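Local coordinates for DNA damage response protein Rtt109, putative (Neosartorya fumigata, PDB 5ZB9) that probably transfers an acetyl group from acetyl-CoA to lysine side chains of histones, histone H3 among them, at residues 25-30 / 117-122; 72-77 / 110-115. One frame throughout, in Å; residues are numbered along the deposited sequence.

Contact 1. Residues 25-30 / 117-122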
loop_
_atom_site.group_PDB
_atom_site.type_symbol
_atom_site.label_atom_id
_atom_site.label_comp_id
_atom_site.label_asym_id
_atom_site.label_seq_id
_atom_site.Cartn_x
_atom_site.Cartn_y
_atom_site.Cartn_z
ATOM N N ILE A 25 -19.039 0.883 7.146
ATOM C CA ILE A 25 -17.844 1.420 6.515
ATOM C C ILE A 25 -17.987 2.892 6.151
ATOM O O ILE A 25 -19.054 3.359 5.741
ATOM C CB ILE A 25 -17.466 0.623 5.245
ATOM C CG1 ILE A 25 -18.609 0.641 4.232
ATOM C CG2 ILE A 25 -17.115 -0.790 5.612
ATOM C CD1 ILE A 25 -18.210 0.150 2.878
ATOM N N ARG A 26 -16.893 3.620 6.321
ATOM C CA ARG A 26 -16.814 4.990 5.859
ATOM C C ARG A 26 -15.517 5.139 5.076
ATOM O O ARG A 26 -14.413 5.029 5.612
ATOM C CB ARG A 26 -16.892 5.977 7.028
ATOM C CG ARG A 26 -18.241 5.929 7.746
ATOM C CD ARG A 26 -18.316 6.831 8.982
ATOM N NE ARG A 26 -19.664 6.834 9.551
ATOM C CZ ARG A 26 -20.083 5.998 10.498
ATOM N NH1 ARG A 26 -19.259 5.093 11.004
ATOM N NH2 ARG A 26 -21.329 6.070 10.943
ATOM N N HIS A 27 -15.674 5.348 3.783
ATOM C CA HIS A 27 -14.565 5.506 2.882
ATOM C C HIS A 27 -14.501 6.975 2.472
ATOM O O HIS A 27 -15.399 7.480 1.806
ATOM C CB HIS A 27 -14.754 4.576 1.679
ATOM C CG HIS A 27 -13.776 4.798 0.569
ATOM N ND1 HIS A 27 -14.002 4.349 -0.714
ATOM C CD2 HIS A 27 -12.574 5.419 0.543
ATOM C CE1 HIS A 27 -12.982 4.685 -1.483
ATOM N NE2 HIS A 27 -12.103 5.339 -0.744
ATOM N N ILE A 28 -13.463 7.681 2.892
ATOM C CA ILE A 28 -13.341 9.058 2.457
ATOM C C ILE A 28 -12.103 9.176 1.592
ATOM O O ILE A 28 -11.136 8.450 1.780
ATOM C CB ILE A 28 -13.292 10.052 3.645
ATOM C CG1 ILE A 28 -12.046 9.842 4.493
ATOM C CG2 ILE A 28 -14.546 9.917 4.520
ATOM C CD1 ILE A 28 -11.931 10.847 5.607
ATOM N N SER A 29 -12.151 10.067 0.613
ATOM C CA SER A 29 -11.019 10.246 -0.278
ATOM C C SER A 29 -10.825 11.710 -0.631
ATOM O O SER A 29 -11.666 12.551 -0.317
ATOM C CB SER A 29 -11.193 9.414 -1.553
ATOM O OG SER A 29 -12.197 9.951 -2.396
ATOM N N SER A 30 -9.702 12.012 -1.268
ATOM C CA SER A 30 -9.451 13.360 -1.762
ATOM C C SER A 30 -9.240 13.291 -3.268
ATOM O O SER A 30 -8.899 12.239 -3.802
ATOM C CB SER A 30 -8.244 13.983 -1.059
ATOM O OG SER A 30 -7.069 13.236 -1.315
ATOM N N ASN A 117 -7.757 -6.821 2.114
ATOM C CA ASN A 117 -7.783 -7.474 0.810
ATOM C C ASN A 117 -8.850 -6.844 -0.096
ATOM O O ASN A 117 -8.578 -6.459 -1.235
ATOM C CB ASN A 117 -8.041 -8.978 1.031
ATOM C CG ASN A 117 -7.943 -9.816 -0.237
ATOM O OD1 ASN A 117 -8.165 -9.347 -1.347
ATOM N ND2 ASN A 117 -7.627 -11.087 -0.058
ATOM N N ALA A 118 -10.065 -6.727 0.429
ATOM C CA ALA A 118 -11.190 -6.199 -0.329
ATOM C C ALA A 118 -10.980 -4.743 -0.715
ATOM O O ALA A 118 -11.256 -4.358 -1.846
ATOM C CB ALA A 118 -12.481 -6.353 0.472
ATOM N N PHE A 119 -10.495 -3.939 0.225
ATOM C CA PHE A 119 -10.229 -2.521 -0.033
ATOM C C PHE A 119 -9.156 -2.330 -1.118
ATOM O O PHE A 119 -9.346 -1.553 -2.054
ATOM C CB PHE A 119 -9.820 -1.812 1.266
ATOM C CG PHE A 119 -9.828 -0.307 1.176
ATOM C CD1 PHE A 119 -10.880 0.364 0.569
ATOM C CD2 PHE A 119 -8.787 0.438 1.719
ATOM C CE1 PHE A 119 -10.885 1.757 0.493
ATOM C CE2 PHE A 119 -8.784 1.822 1.646
ATOM C CZ PHE A 119 -9.833 2.483 1.032
ATOM N N LEU A 120 -8.040 -3.045 -1.001
ATOM C CA LEU A 120 -6.991 -2.994 -2.021
ATOM C C LEU A 120 -7.498 -3.492 -3.377
ATOM O O LEU A 120 -7.274 -2.846 -4.400
ATOM C CB LEU A 120 -5.777 -3.809 -1.580
ATOM C CG LEU A 120 -4.981 -3.229 -0.405
ATOM C CD1 LEU A 120 -3.843 -4.142 0.009
ATOM C CD2 LEU A 120 -4.438 -1.854 -0.771
ATOM N N SER A 121 -8.181 -4.634 -3.377
ATOM C CA SER A 121 -8.819 -5.160 -4.583
ATOM C C SER A 121 -9.689 -4.105 -5.250
ATOM O O SER A 121 -9.615 -3.884 -6.458
ATOM C CB SER A 121 -9.679 -6.383 -4.257
ATOM O OG SER A 121 -9.133 -7.552 -4.831
ATOM N N PHE A 122 -10.512 -3.456 -4.436
ATOM C CA PHE A 122 -11.399 -2.403 -4.900
ATOM C C PHE A 122 -10.633 -1.275 -5.577
ATOM O O PHE A 122 -11.000 -0.844 -6.668
ATOM C CB PHE A 122 -12.214 -1.861 -3.727
ATOM C CG PHE A 122 -13.028 -0.652 -4.062
ATOM C CD1 PHE A 122 -14.194 -0.768 -4.800
ATOM C CD2 PHE A 122 -12.640 0.599 -3.627
ATOM C CE1 PHE A 122 -14.950 0.342 -5.107
ATOM C CE2 PHE A 122 -13.396 1.711 -3.933
ATOM C CZ PHE A 122 -14.551 1.578 -4.673
#
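A buried aromatic contact, His27 against Phe119 and Phe122, joins strand 22-35 of the large mixed sheet to helix 111-127, which packs against one side of that sheet. The backbones stay well apart, the CA atoms of His27 and Phe119 being 9.6 Å from each other, and three rings bridge the distance. Phe119 and His27 form a T-shaped (edge-to-face) pair: ring centroids lie 5.2 Å apart, the planes stand at 86°, and CE1 of Phe119 sits over the centre of the imidazole. With CG of His27 anti to the backbone N (chi1 171°), the ring reaches from the strand toward the helix and presents one face to the phenyl rim. Phe122, one turn further along the helix, meets the same ring obliquely, its CE2 coming to 3.9 Å from CE1 of His27. A spacing of three residues brings both phenylalanines to the same flank of the helix, where they share one histidine.

Histidine suits this place because it is flat enough to pack like an aromatic residue yet can still make polar bonds. Its NE2 is hydrogen-bonded to ND1 of His55 on the adjacent strand 50-61, while its backbone N is bonded to ND1 of His416. Leu9 of helix 9-16 touches both His27 and Phe119, adding apolar cover. The polarised C-H groups on the rim of Phe119 point at the imidazole pi cloud, a weakly favourable electrostatic match. Together with the bond to His55, this packing would restrict rotation of the His27 ring, so that a polar side chain is accommodated in the core with NE2 satisfied within the sheet and one face covered by the rim of Phe119.

Contact 2. Residues 72-77 / 110-115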
loop_
_atom_site.group_PDB
_atom_site.type_symbol
_atom_site.label_atom_id
_atom_site.label_comp_id
_atom_site.label_asym_id
_atom_site.label_seq_id
_atom_site.Cartn_x
_atom_site.Cartn_y
_atom_site.Cartn_z
ATOM N N ILE A 72 -15.256 1.934 16.109
ATOM C CA ILE A 72 -14.292 1.662 15.054
ATOM C C ILE A 72 -13.396 0.485 15.431
ATOM O O ILE A 72 -12.848 0.443 16.528
ATOM C CB ILE A 72 -13.426 2.901 14.766
ATOM C CG1 ILE A 72 -14.249 3.964 14.042
ATOM C CG2 ILE A 72 -12.208 2.528 13.943
ATOM C CD1 ILE A 72 -13.512 5.267 13.871
ATOM N N ILE A 73 -13.246 -0.470 14.521
ATOM C CA ILE A 73 -12.380 -1.612 14.783
ATOM C C ILE A 73 -11.123 -1.623 13.916
ATOM O O ILE A 73 -10.162 -2.328 14.219
ATOM C CB ILE A 73 -13.118 -2.939 14.567
ATOM C CG1 ILE A 73 -13.585 -3.051 13.115
ATOM C CG2 ILE A 73 -14.277 -3.057 15.536
ATOM C CD1 ILE A 73 -13.903 -4.458 12.690
ATOM N N PHE A 74 -11.119 -0.841 12.843
ATOM C CA PHE A 74 -10.027 -0.913 11.891
ATOM C C PHE A 74 -9.956 0.335 11.038
ATOM O O PHE A 74 -10.979 0.896 10.664
ATOM C CB PHE A 74 -10.183 -2.149 11.001
ATOM C CG PHE A 74 -8.996 -2.421 10.122
ATOM C CD1 PHE A 74 -7.778 -2.806 10.673
ATOM C CD2 PHE A 74 -9.098 -2.317 8.742
ATOM C CE1 PHE A 74 -6.673 -3.068 9.863
ATOM C CE2 PHE A 74 -8.004 -2.582 7.926
ATOM C CZ PHE A 74 -6.789 -2.957 8.488
ATOM N N GLY A 75 -8.742 0.770 10.736
ATOM C CA GLY A 75 -8.544 1.904 9.858
ATOM C C GLY A 75 -7.408 1.635 8.891
ATOM O O GLY A 75 -6.343 1.150 9.288
ATOM N N ILE A 76 -7.624 1.933 7.616
ATOM C CA ILE A 76 -6.562 1.741 6.642
ATOM C C ILE A 76 -6.505 2.910 5.672
ATOM O O ILE A 76 -7.518 3.288 5.070
ATOM C CB ILE A 76 -6.727 0.398 5.879
ATOM C CG1 ILE A 76 -5.664 0.258 4.802
ATOM C CG2 ILE A 76 -8.133 0.242 5.292
ATOM C CD1 ILE A 76 -5.614 -1.121 4.207
ATOM N N GLU A 77 -5.321 3.513 5.560
ATOM C CA GLU A 77 -5.114 4.586 4.599
ATOM C C GLU A 77 -4.313 4.073 3.418
ATOM O O GLU A 77 -3.314 3.379 3.586
ATOM C CB GLU A 77 -4.400 5.783 5.227
ATOM C CG GLU A 77 -4.244 6.954 4.253
ATOM C CD GLU A 77 -3.557 8.169 4.868
ATOM O OE1 GLU A 77 -4.173 9.258 4.887
ATOM O OE2 GLU A 77 -2.396 8.042 5.315
ATOM N N SER A 110 -9.446 -13.907 9.820
ATOM C CA SER A 110 -9.100 -12.536 10.162
ATOM C C SER A 110 -9.973 -11.611 9.330
ATOM O O SER A 110 -9.754 -11.448 8.128
ATOM C CB SER A 110 -7.602 -12.238 9.930
ATOM O OG SER A 110 -7.201 -10.959 10.450
ATOM N N LEU A 111 -10.984 -11.035 9.972
ATOM C CA LEU A 111 -11.804 -10.018 9.335
ATOM C C LEU A 111 -10.931 -8.888 8.829
ATOM O O LEU A 111 -11.175 -8.346 7.756
ATOM C CB LEU A 111 -12.852 -9.471 10.302
ATOM C CG LEU A 111 -13.999 -10.426 10.601
ATOM C CD1 LEU A 111 -14.972 -9.793 11.588
ATOM C CD2 LEU A 111 -14.693 -10.817 9.303
ATOM N N LEU A 112 -9.907 -8.538 9.602
ATOM C CA LEU A 112 -9.032 -7.448 9.209
ATOM C C LEU A 112 -8.285 -7.797 7.918
ATOM O O LEU A 112 -8.086 -6.930 7.063
ATOM C CB LEU A 112 -8.057 -7.100 10.329
ATOM C CG LEU A 112 -8.688 -6.811 11.695
ATOM C CD1 LEU A 112 -7.691 -6.131 12.616
ATOM C CD2 LEU A 112 -9.957 -5.975 11.562
ATOM N N ARG A 113 -7.907 -9.062 7.755
ATOM C CA ARG A 113 -7.246 -9.477 6.521
ATOM C C ARG A 113 -8.219 -9.376 5.355
ATOM O O ARG A 113 -7.872 -8.863 4.294
ATOM C CB ARG A 113 -6.690 -10.904 6.625
ATOM C CG ARG A 113 -6.032 -11.403 5.329
ATOM C CD ARG A 113 -5.387 -12.792 5.466
ATOM N NE ARG A 113 -6.326 -13.834 5.895
ATOM C CZ ARG A 113 -7.304 -14.331 5.141
ATOM N NH1 ARG A 113 -7.493 -13.887 3.904
ATOM N NH2 ARG A 113 -8.105 -15.270 5.628
ATOM N N LEU A 114 -9.444 -9.853 5.561
ATOM C CA LEU A 114 -10.470 -9.826 4.516
ATOM C C LEU A 114 -10.800 -8.402 4.075
ATOM O O LEU A 114 -10.921 -8.116 2.877
ATOM C CB LEU A 114 -11.733 -10.532 4.999
ATOM C CG LEU A 114 -11.604 -12.054 5.076
ATOM C CD1 LEU A 114 -12.887 -12.671 5.592
ATOM C CD2 LEU A 114 -11.247 -12.613 3.707
ATOM N N ILE A 115 -10.929 -7.508 5.051
ATOM C CA ILE A 115 -11.212 -6.112 4.772
ATOM C C ILE A 115 -10.086 -5.462 3.966
ATOM O O ILE A 115 -10.345 -4.842 2.932
ATOM C CB ILE A 115 -11.448 -5.327 6.077
ATOM C CG1 ILE A 115 -12.723 -5.820 6.763
ATOM C CG2 ILE A 115 -11.544 -3.834 5.794
ATOM C CD1 ILE A 115 -12.940 -5.224 8.125
#
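A classic beta bulge places two consecutive strand residues, Ile73 and Phe74, against the first turn of helix 111-127. Both face Val59 on the neighbouring strand 50-61, and both direct their CB atoms toward the helix, whereas successive residues of a regular strand would point to opposite sides. Phe74 carries most of the contact from the strand. A first torsion of -171° sets its CG opposite the backbone N and swings the ring out toward the helix. Both methyls of Leu112 come obliquely at one side of the ring: CD1 lies 3.9 Å from CD1 of Phe74, and CD2 lies 3.9 Å from CB of Phe74. From that same side, but at the other ortho carbon, CG2 of Ile115 comes to 4.1 Å from CD2 of Phe74. Ile73 adds a looser touch, its CD1 being 4.4 Å from CD2 of Leu112. Branched aliphatic chains suit these positions because their methyls can lie against one side of a flat ring without a polar group to satisfy.

Ser110 is the N-cap of the helix, its OG accepting a weak bond from N of Arg113. Leu112 and Arg113 both bind CoA in a structure of this protein, though none is bound to this chain in the model. Strand and helix segment run at 36° to each other, with strand 50-61 meeting Ile115 through Leu57 and Val59, and helix 162-177 touching the Arg113 side chain through Trp168, Arg171 and Val172.

Both contacts are buried and pack helix 111-127 onto one sheet, contact 2 through its first turn on strand 71-82 and contact 1 further along it on strand 22-35. Strand 50-61 runs between those two strands, pairing with each. The contacts touch directly where CD2 of Phe119 meets CG2 of Ile76 at 3.6 Å, which makes their packing continuous. Their chemistry differs: 25-30 / 117-122 is aromatic and includes a histidine hydrogen-bonded within the sheet, whereas 72-77 / 110-115 is larger, with aliphatic groups against one side of a phenyl ring. Contact 2 also includes residues of the CoA site; contact 1 lies farther from it.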